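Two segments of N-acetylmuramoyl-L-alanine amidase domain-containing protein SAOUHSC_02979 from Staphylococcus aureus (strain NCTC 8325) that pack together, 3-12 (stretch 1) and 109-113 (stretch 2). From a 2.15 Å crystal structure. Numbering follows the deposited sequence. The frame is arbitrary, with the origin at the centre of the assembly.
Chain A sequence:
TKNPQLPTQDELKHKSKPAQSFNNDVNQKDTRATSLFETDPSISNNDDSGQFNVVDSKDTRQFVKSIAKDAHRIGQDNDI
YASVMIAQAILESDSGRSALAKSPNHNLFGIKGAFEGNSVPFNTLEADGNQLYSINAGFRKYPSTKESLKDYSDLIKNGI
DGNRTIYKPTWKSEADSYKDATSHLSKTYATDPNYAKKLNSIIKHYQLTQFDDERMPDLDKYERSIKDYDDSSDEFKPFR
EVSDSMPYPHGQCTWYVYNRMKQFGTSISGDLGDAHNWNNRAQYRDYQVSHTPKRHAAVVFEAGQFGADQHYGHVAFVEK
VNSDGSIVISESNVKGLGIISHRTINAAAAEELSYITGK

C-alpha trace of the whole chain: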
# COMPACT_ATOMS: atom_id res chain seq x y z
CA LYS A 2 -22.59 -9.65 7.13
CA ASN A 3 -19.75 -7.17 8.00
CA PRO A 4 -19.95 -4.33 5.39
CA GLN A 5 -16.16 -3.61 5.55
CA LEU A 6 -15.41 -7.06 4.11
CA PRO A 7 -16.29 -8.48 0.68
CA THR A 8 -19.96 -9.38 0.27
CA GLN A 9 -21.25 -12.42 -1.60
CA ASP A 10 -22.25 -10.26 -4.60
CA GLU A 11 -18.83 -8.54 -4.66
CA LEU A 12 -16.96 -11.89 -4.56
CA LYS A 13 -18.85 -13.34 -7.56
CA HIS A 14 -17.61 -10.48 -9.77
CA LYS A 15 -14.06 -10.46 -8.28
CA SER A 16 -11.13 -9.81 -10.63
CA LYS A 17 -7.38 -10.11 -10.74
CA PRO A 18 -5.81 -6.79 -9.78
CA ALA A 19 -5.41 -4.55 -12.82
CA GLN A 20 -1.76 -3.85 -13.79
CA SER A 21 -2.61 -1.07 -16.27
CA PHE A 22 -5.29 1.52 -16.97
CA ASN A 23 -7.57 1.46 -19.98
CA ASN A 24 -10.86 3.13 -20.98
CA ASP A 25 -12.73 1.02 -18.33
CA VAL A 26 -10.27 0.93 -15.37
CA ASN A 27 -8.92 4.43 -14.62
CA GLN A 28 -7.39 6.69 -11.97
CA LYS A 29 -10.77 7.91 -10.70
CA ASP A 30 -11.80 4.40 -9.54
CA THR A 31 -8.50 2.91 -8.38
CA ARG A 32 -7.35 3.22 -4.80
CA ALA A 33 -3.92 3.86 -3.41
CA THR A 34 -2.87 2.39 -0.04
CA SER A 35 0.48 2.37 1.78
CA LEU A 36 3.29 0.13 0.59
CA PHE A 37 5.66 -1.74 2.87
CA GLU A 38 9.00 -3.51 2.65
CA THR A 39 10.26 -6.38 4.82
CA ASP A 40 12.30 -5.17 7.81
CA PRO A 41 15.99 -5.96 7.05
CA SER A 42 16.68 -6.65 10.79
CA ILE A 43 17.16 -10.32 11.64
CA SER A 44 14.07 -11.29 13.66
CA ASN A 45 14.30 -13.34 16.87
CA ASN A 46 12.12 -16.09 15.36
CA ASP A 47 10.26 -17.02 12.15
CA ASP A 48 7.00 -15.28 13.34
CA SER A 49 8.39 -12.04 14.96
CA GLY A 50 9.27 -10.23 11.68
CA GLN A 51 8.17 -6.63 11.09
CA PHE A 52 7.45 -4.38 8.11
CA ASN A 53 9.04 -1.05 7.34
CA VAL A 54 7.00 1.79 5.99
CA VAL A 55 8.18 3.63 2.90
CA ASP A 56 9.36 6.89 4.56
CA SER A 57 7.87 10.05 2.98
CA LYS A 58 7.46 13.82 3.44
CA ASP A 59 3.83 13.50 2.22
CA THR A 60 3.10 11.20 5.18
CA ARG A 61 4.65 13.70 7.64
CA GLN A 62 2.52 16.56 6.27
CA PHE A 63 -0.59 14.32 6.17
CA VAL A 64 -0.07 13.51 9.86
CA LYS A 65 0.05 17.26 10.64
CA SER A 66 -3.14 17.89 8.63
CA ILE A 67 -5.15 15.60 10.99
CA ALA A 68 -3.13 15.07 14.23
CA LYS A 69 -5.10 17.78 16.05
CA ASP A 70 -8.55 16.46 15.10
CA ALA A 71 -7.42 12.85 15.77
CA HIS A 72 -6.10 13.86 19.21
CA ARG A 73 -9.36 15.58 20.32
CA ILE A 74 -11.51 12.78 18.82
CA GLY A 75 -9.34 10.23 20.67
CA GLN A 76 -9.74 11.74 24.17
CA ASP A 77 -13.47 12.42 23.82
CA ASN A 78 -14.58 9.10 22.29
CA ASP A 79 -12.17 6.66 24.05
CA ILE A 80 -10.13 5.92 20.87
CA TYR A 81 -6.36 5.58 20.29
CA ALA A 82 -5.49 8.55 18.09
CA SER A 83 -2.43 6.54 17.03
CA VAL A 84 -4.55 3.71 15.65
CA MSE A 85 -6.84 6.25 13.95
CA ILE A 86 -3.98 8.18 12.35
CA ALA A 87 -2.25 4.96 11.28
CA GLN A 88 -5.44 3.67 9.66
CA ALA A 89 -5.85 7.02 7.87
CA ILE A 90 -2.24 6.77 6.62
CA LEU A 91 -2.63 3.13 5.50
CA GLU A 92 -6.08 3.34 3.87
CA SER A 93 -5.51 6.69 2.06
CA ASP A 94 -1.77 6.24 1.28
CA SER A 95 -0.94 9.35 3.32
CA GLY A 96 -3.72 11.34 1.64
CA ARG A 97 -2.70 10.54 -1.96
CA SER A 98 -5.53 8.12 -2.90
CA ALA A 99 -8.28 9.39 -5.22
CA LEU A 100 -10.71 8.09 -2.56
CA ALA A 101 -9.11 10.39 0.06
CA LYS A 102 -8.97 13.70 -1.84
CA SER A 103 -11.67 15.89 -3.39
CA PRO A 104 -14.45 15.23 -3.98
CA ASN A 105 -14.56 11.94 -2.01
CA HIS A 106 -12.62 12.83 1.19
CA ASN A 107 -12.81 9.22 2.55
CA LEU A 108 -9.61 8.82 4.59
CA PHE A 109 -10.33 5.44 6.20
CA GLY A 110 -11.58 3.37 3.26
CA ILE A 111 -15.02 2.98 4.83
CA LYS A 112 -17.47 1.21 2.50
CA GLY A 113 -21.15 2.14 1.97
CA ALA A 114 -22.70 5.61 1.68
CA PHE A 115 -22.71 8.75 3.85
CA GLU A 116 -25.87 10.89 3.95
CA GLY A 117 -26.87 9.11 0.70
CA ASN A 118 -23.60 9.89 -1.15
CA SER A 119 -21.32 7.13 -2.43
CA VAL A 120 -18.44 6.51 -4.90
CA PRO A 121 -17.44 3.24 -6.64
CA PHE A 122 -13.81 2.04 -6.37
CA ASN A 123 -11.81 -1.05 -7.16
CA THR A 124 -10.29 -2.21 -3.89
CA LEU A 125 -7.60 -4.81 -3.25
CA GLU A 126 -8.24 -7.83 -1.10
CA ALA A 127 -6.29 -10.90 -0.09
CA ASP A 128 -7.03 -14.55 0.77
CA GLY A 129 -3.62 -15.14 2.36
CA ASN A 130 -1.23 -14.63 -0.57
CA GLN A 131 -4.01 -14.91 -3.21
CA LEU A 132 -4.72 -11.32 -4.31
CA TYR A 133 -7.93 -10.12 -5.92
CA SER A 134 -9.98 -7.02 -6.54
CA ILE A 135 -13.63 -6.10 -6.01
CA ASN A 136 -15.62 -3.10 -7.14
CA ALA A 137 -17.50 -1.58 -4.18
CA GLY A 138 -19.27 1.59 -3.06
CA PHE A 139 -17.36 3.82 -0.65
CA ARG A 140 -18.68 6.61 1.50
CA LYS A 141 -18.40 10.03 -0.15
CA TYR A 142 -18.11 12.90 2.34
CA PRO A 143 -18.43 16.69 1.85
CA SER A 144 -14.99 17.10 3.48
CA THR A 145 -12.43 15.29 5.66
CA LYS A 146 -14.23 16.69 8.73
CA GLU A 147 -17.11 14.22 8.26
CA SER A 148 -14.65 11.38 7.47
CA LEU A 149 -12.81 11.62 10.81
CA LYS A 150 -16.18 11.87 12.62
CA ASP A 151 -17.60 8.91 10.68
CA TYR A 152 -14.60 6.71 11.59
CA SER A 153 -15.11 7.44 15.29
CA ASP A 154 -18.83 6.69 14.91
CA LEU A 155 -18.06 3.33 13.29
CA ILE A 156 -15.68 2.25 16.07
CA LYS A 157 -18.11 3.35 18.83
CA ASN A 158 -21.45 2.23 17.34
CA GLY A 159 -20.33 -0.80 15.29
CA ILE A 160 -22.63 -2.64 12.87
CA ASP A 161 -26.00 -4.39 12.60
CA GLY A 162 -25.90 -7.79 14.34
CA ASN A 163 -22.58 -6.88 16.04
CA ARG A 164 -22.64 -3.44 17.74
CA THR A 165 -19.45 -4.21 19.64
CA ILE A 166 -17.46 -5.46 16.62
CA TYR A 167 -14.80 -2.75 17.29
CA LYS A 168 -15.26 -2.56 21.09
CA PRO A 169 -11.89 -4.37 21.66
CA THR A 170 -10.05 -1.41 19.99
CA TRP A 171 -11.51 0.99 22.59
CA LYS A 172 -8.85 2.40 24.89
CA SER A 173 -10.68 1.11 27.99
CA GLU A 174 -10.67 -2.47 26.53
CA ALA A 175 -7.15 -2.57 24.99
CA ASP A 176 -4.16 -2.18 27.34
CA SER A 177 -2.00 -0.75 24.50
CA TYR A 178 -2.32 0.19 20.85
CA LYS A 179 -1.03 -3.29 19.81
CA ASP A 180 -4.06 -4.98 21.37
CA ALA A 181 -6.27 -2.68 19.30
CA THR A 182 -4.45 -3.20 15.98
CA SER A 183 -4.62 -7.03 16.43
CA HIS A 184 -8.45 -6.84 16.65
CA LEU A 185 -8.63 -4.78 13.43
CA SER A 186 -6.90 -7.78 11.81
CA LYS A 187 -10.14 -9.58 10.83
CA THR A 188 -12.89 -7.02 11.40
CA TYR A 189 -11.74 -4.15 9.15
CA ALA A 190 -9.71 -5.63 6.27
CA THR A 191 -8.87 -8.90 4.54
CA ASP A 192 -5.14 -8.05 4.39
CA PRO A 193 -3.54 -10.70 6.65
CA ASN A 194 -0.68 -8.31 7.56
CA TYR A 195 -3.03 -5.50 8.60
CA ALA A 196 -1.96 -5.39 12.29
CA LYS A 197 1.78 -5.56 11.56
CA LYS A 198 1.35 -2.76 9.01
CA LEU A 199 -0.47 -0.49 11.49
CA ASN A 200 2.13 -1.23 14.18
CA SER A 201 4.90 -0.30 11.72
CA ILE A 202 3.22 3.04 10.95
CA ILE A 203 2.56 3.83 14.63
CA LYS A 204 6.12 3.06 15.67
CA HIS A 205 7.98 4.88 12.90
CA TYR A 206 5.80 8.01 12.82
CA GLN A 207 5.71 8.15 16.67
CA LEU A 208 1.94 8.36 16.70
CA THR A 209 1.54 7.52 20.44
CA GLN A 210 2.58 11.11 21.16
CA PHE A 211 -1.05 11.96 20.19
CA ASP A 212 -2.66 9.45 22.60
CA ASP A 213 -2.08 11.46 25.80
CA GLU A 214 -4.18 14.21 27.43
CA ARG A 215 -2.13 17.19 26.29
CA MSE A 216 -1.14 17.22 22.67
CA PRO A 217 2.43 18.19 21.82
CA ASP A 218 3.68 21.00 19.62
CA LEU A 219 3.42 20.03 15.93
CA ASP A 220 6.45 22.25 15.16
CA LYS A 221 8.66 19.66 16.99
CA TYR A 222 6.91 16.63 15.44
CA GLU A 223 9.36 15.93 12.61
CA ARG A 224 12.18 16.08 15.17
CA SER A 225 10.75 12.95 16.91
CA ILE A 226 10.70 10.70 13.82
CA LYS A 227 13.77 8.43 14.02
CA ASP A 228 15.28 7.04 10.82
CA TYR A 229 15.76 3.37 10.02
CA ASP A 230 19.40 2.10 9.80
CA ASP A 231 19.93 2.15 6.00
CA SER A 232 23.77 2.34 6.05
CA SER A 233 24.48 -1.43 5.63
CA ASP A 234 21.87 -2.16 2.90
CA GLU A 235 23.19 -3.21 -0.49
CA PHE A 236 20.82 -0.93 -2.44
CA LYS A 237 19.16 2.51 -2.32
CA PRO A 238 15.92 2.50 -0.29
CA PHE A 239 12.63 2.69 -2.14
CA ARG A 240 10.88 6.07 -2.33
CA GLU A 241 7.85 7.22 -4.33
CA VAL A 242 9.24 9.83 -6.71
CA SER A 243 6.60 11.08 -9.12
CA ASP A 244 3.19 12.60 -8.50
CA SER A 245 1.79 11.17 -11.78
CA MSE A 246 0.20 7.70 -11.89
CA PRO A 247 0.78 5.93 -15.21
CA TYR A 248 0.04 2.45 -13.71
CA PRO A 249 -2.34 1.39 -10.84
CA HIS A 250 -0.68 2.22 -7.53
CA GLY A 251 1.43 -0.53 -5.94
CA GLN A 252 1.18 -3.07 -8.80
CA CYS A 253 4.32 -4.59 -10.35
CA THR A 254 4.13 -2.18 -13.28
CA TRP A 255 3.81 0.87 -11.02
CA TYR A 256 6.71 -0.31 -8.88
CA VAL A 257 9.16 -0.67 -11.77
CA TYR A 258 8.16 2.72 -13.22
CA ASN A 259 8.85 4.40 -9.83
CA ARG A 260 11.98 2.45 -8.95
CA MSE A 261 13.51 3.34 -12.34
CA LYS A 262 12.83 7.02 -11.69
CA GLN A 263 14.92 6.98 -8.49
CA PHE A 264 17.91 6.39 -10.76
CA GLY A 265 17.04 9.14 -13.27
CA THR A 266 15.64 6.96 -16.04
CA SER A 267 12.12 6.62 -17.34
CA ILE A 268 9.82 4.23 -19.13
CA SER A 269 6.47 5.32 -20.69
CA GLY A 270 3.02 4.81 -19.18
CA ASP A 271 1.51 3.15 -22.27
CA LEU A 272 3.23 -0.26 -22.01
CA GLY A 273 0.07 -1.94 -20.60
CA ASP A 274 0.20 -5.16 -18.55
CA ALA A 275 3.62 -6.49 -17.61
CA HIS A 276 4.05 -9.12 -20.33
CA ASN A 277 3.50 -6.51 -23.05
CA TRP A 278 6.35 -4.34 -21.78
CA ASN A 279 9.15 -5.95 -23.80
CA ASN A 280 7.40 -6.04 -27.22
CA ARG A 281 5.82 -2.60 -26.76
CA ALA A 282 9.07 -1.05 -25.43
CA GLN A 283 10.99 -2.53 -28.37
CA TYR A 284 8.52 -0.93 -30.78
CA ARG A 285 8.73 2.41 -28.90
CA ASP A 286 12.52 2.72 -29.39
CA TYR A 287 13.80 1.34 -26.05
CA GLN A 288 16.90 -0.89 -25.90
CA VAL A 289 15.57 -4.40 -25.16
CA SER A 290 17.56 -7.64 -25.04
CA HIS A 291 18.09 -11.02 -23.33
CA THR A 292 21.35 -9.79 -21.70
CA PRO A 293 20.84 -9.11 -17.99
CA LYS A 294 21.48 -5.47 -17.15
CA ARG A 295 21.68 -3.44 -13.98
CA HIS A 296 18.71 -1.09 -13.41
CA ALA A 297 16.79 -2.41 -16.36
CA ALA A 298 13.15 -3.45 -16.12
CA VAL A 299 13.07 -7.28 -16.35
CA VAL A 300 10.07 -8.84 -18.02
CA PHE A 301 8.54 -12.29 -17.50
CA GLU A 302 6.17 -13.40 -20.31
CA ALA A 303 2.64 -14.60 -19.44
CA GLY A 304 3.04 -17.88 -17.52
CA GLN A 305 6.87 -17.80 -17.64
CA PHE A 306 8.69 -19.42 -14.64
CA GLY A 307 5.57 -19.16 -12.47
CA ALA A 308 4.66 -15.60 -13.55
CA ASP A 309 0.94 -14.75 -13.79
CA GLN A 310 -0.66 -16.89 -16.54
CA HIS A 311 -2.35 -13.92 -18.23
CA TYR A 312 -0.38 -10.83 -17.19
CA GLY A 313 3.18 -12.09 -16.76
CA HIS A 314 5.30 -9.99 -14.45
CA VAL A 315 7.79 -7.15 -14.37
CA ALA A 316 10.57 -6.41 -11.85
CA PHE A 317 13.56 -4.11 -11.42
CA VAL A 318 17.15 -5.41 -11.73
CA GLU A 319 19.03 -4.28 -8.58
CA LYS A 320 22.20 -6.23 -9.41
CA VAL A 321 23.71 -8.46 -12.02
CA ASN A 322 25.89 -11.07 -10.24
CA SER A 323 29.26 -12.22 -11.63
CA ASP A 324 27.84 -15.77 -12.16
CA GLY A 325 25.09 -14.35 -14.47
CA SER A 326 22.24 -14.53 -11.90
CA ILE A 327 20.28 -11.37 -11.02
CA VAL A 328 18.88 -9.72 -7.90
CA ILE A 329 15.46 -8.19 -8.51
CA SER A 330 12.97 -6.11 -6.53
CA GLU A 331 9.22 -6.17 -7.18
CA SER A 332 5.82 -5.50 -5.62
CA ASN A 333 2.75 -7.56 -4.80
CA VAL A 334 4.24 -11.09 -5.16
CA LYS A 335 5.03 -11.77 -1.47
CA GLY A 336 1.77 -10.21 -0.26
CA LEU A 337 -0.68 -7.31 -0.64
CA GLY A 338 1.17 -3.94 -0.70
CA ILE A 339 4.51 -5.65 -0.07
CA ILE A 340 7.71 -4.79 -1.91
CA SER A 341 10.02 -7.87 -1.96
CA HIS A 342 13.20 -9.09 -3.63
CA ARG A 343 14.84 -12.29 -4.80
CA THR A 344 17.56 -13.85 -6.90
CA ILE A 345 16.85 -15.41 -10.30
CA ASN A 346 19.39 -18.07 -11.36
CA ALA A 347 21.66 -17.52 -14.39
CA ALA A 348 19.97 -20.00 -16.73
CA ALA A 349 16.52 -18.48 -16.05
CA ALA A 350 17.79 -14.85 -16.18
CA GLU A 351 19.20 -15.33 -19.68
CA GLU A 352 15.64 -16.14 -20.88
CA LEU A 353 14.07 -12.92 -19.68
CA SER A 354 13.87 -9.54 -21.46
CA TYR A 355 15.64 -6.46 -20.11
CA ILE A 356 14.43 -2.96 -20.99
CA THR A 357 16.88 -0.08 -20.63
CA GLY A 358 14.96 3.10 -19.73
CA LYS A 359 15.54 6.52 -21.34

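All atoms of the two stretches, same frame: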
# COMPACT_ATOMS: atom_id res chain seq x y z
N ASN A 3 -20.62 -8.36 7.81
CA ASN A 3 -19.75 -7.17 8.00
C ASN A 3 -19.54 -6.38 6.69
O ASN A 3 -18.88 -6.87 5.77
CB ASN A 3 -18.39 -7.64 8.58
CG ASN A 3 -17.44 -6.48 8.92
OD1 ASN A 3 -17.64 -5.33 8.53
ND2 ASN A 3 -16.38 -6.81 9.65
N PRO A 4 -20.09 -5.15 6.61
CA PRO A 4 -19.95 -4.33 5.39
C PRO A 4 -18.51 -3.96 4.96
O PRO A 4 -18.29 -3.70 3.77
CB PRO A 4 -20.75 -3.06 5.74
CG PRO A 4 -21.76 -3.53 6.72
CD PRO A 4 -21.03 -4.53 7.56
N GLN A 5 -17.56 -3.91 5.89
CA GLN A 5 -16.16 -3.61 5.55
C GLN A 5 -15.45 -4.73 4.80
O GLN A 5 -14.36 -4.52 4.26
CB GLN A 5 -15.33 -3.22 6.78
CG GLN A 5 -15.44 -1.76 7.17
CD GLN A 5 -14.95 -0.84 6.07
OE1 GLN A 5 -15.73 -0.07 5.52
NE2 GLN A 5 -13.68 -0.95 5.70
N LEU A 6 -16.03 -5.92 4.78
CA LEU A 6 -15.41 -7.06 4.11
C LEU A 6 -16.16 -7.34 2.81
O LEU A 6 -17.22 -6.76 2.59
CB LEU A 6 -15.38 -8.28 5.04
CG LEU A 6 -14.67 -8.06 6.38
CD1 LEU A 6 -14.82 -9.29 7.25
CD2 LEU A 6 -13.19 -7.71 6.20
N PRO A 7 -15.59 -8.18 1.93
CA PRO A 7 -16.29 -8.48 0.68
C PRO A 7 -17.61 -9.21 0.90
O PRO A 7 -17.68 -10.15 1.68
CB PRO A 7 -15.31 -9.41 -0.06
CG PRO A 7 -13.98 -9.09 0.50
CD PRO A 7 -14.21 -8.70 1.93
N THR A 8 -18.65 -8.75 0.21
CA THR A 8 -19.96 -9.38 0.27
C THR A 8 -20.00 -10.51 -0.75
O THR A 8 -19.10 -10.65 -1.57
CB THR A 8 -21.08 -8.39 -0.07
OG1 THR A 8 -20.89 -7.90 -1.41
CG2 THR A 8 -21.08 -7.22 0.91
N GLN A 9 -21.06 -11.30 -0.68
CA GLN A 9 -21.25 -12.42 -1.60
C GLN A 9 -21.34 -11.94 -3.05
O GLN A 9 -20.75 -12.55 -3.95
CB GLN A 9 -22.51 -13.22 -1.19
CG GLN A 9 -22.89 -14.39 -2.10
CD GLN A 9 -21.82 -15.47 -2.23
OE1 GLN A 9 -20.77 -15.43 -1.57
NE2 GLN A 9 -22.08 -16.45 -3.10
N ASP A 10 -22.07 -10.84 -3.26
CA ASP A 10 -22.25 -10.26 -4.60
C ASP A 10 -20.94 -9.68 -5.15
O ASP A 10 -20.66 -9.77 -6.35
CB ASP A 10 -23.36 -9.20 -4.57
CG ASP A 10 -23.98 -8.93 -5.95
OD1 ASP A 10 -23.23 -8.82 -6.94
OD2 ASP A 10 -25.22 -8.81 -6.02
N GLU A 11 -20.13 -9.10 -4.27
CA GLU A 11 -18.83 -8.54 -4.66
C GLU A 11 -17.81 -9.63 -5.02
O GLU A 11 -16.99 -9.43 -5.91
CB GLU A 11 -18.28 -7.64 -3.54
CG GLU A 11 -19.05 -6.34 -3.38
CD GLU A 11 -18.76 -5.59 -2.09
OE1 GLU A 11 -19.25 -4.45 -1.96
OE2 GLU A 11 -18.06 -6.12 -1.19
N LEU A 12 -17.87 -10.76 -4.32
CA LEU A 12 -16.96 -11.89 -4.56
C LEU A 12 -17.23 -12.63 -5.87
O LEU A 12 -16.29 -13.16 -6.48
CB LEU A 12 -17.01 -12.89 -3.40
CG LEU A 12 -16.37 -12.48 -2.07
CD1 LEU A 12 -16.73 -13.48 -0.98
CD2 LEU A 12 -14.86 -12.38 -2.21
N PHE A 109 -10.45 6.74 5.54
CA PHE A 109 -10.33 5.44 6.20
C PHE A 109 -10.79 4.25 5.39
O PHE A 109 -10.85 3.13 5.91
CB PHE A 109 -11.10 5.50 7.52
CG PHE A 109 -10.58 6.55 8.44
CD1 PHE A 109 -11.01 7.85 8.33
CD2 PHE A 109 -9.62 6.24 9.38
CE1 PHE A 109 -10.51 8.84 9.16
CE2 PHE A 109 -9.12 7.22 10.21
CZ PHE A 109 -9.55 8.52 10.10
N GLY A 110 -11.11 4.46 4.12
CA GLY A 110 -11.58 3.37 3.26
C GLY A 110 -12.84 2.70 3.78
O GLY A 110 -12.97 1.47 3.72
N ILE A 111 -13.76 3.50 4.29
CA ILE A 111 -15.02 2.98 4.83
C ILE A 111 -16.00 2.79 3.68
O ILE A 111 -16.28 3.74 2.95
CB ILE A 111 -15.62 3.90 5.90
CG1 ILE A 111 -14.59 4.20 6.99
CG2 ILE A 111 -16.87 3.27 6.52
CD1 ILE A 111 -15.07 5.15 8.07
N LYS A 112 -16.51 1.57 3.55
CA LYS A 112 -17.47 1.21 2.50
C LYS A 112 -18.90 1.67 2.84
O LYS A 112 -19.19 1.96 4.00
CB LYS A 112 -17.46 -0.30 2.25
CG LYS A 112 -16.19 -0.81 1.58
CD LYS A 112 -16.08 -2.33 1.58
CE LYS A 112 -17.20 -3.00 0.81
NZ LYS A 112 -17.05 -4.49 0.78
N GLY A 113 -19.75 1.74 1.82
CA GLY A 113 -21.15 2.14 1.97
C GLY A 113 -21.43 3.53 1.40
O GLY A 113 -20.87 3.92 0.38
O HOH W 1 -13.93 -5.41 1.60

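What does stretch 2 offer at its start? Phe109 makes no contact with stretch 1, and the end of its side chain leads away. The contact begins at Gly110, whose carbonyl accepts a hydrogen bond from the side-chain amide of Gln5, with NE2 of Gln5 3.2 Å from O of Gly110. The positive phi of Gly110, 59°, by itself favours glycine.

How does one glutamine reach two points of this backbone? The CA-to-CB bond of Gln5 points away from stretch 2, but chi1 and chi2 are both m, and the side chain folds so that its end comes nearer. Its amide then spans Ile111: while NE2 donates to Gly110, Gln5 OE1 accepts from the backbone N of Lys112 at 2.7 Å, with a nearly straight angle of 167°. The CA-to-CB bond of Ile111 points away overall, yet its CA lies 3.2 Å from Gln5 OE1.

Where does the Lys112 side chain go? Its CA-to-CB bond points toward stretch 1, and its ammonium group ends among oxygens. Lys112 NZ donates to the carbonyl O of Leu6 at 2.9 Å and forms a salt bridge with Glu11 OE2 at 2.7 Å. On the way, Lys112 CE passes 3.2 Å from the carbonyl O of Pro4. A water accepts a weak bond from Lys112 NZ (3.4 Å) and donates to Gln5 O (2.8 Å).

What surrounds those acceptors within stretch 1? A type I turn runs from Asn3 to Leu6, closed by Leu6 N to Asn3 O at 3.2 Å. Beyond it, Thr8 caps the helix, its OG1 accepting from Glu11 N at 3.2 Å. In return, Glu11 OE2 accepts from Thr8 N at 3.0 Å, so the oxygen that pairs with Lys112 is also tied to the start of its own helix. The contact ends with Lys112; Gly113 touches nothing in stretch 1.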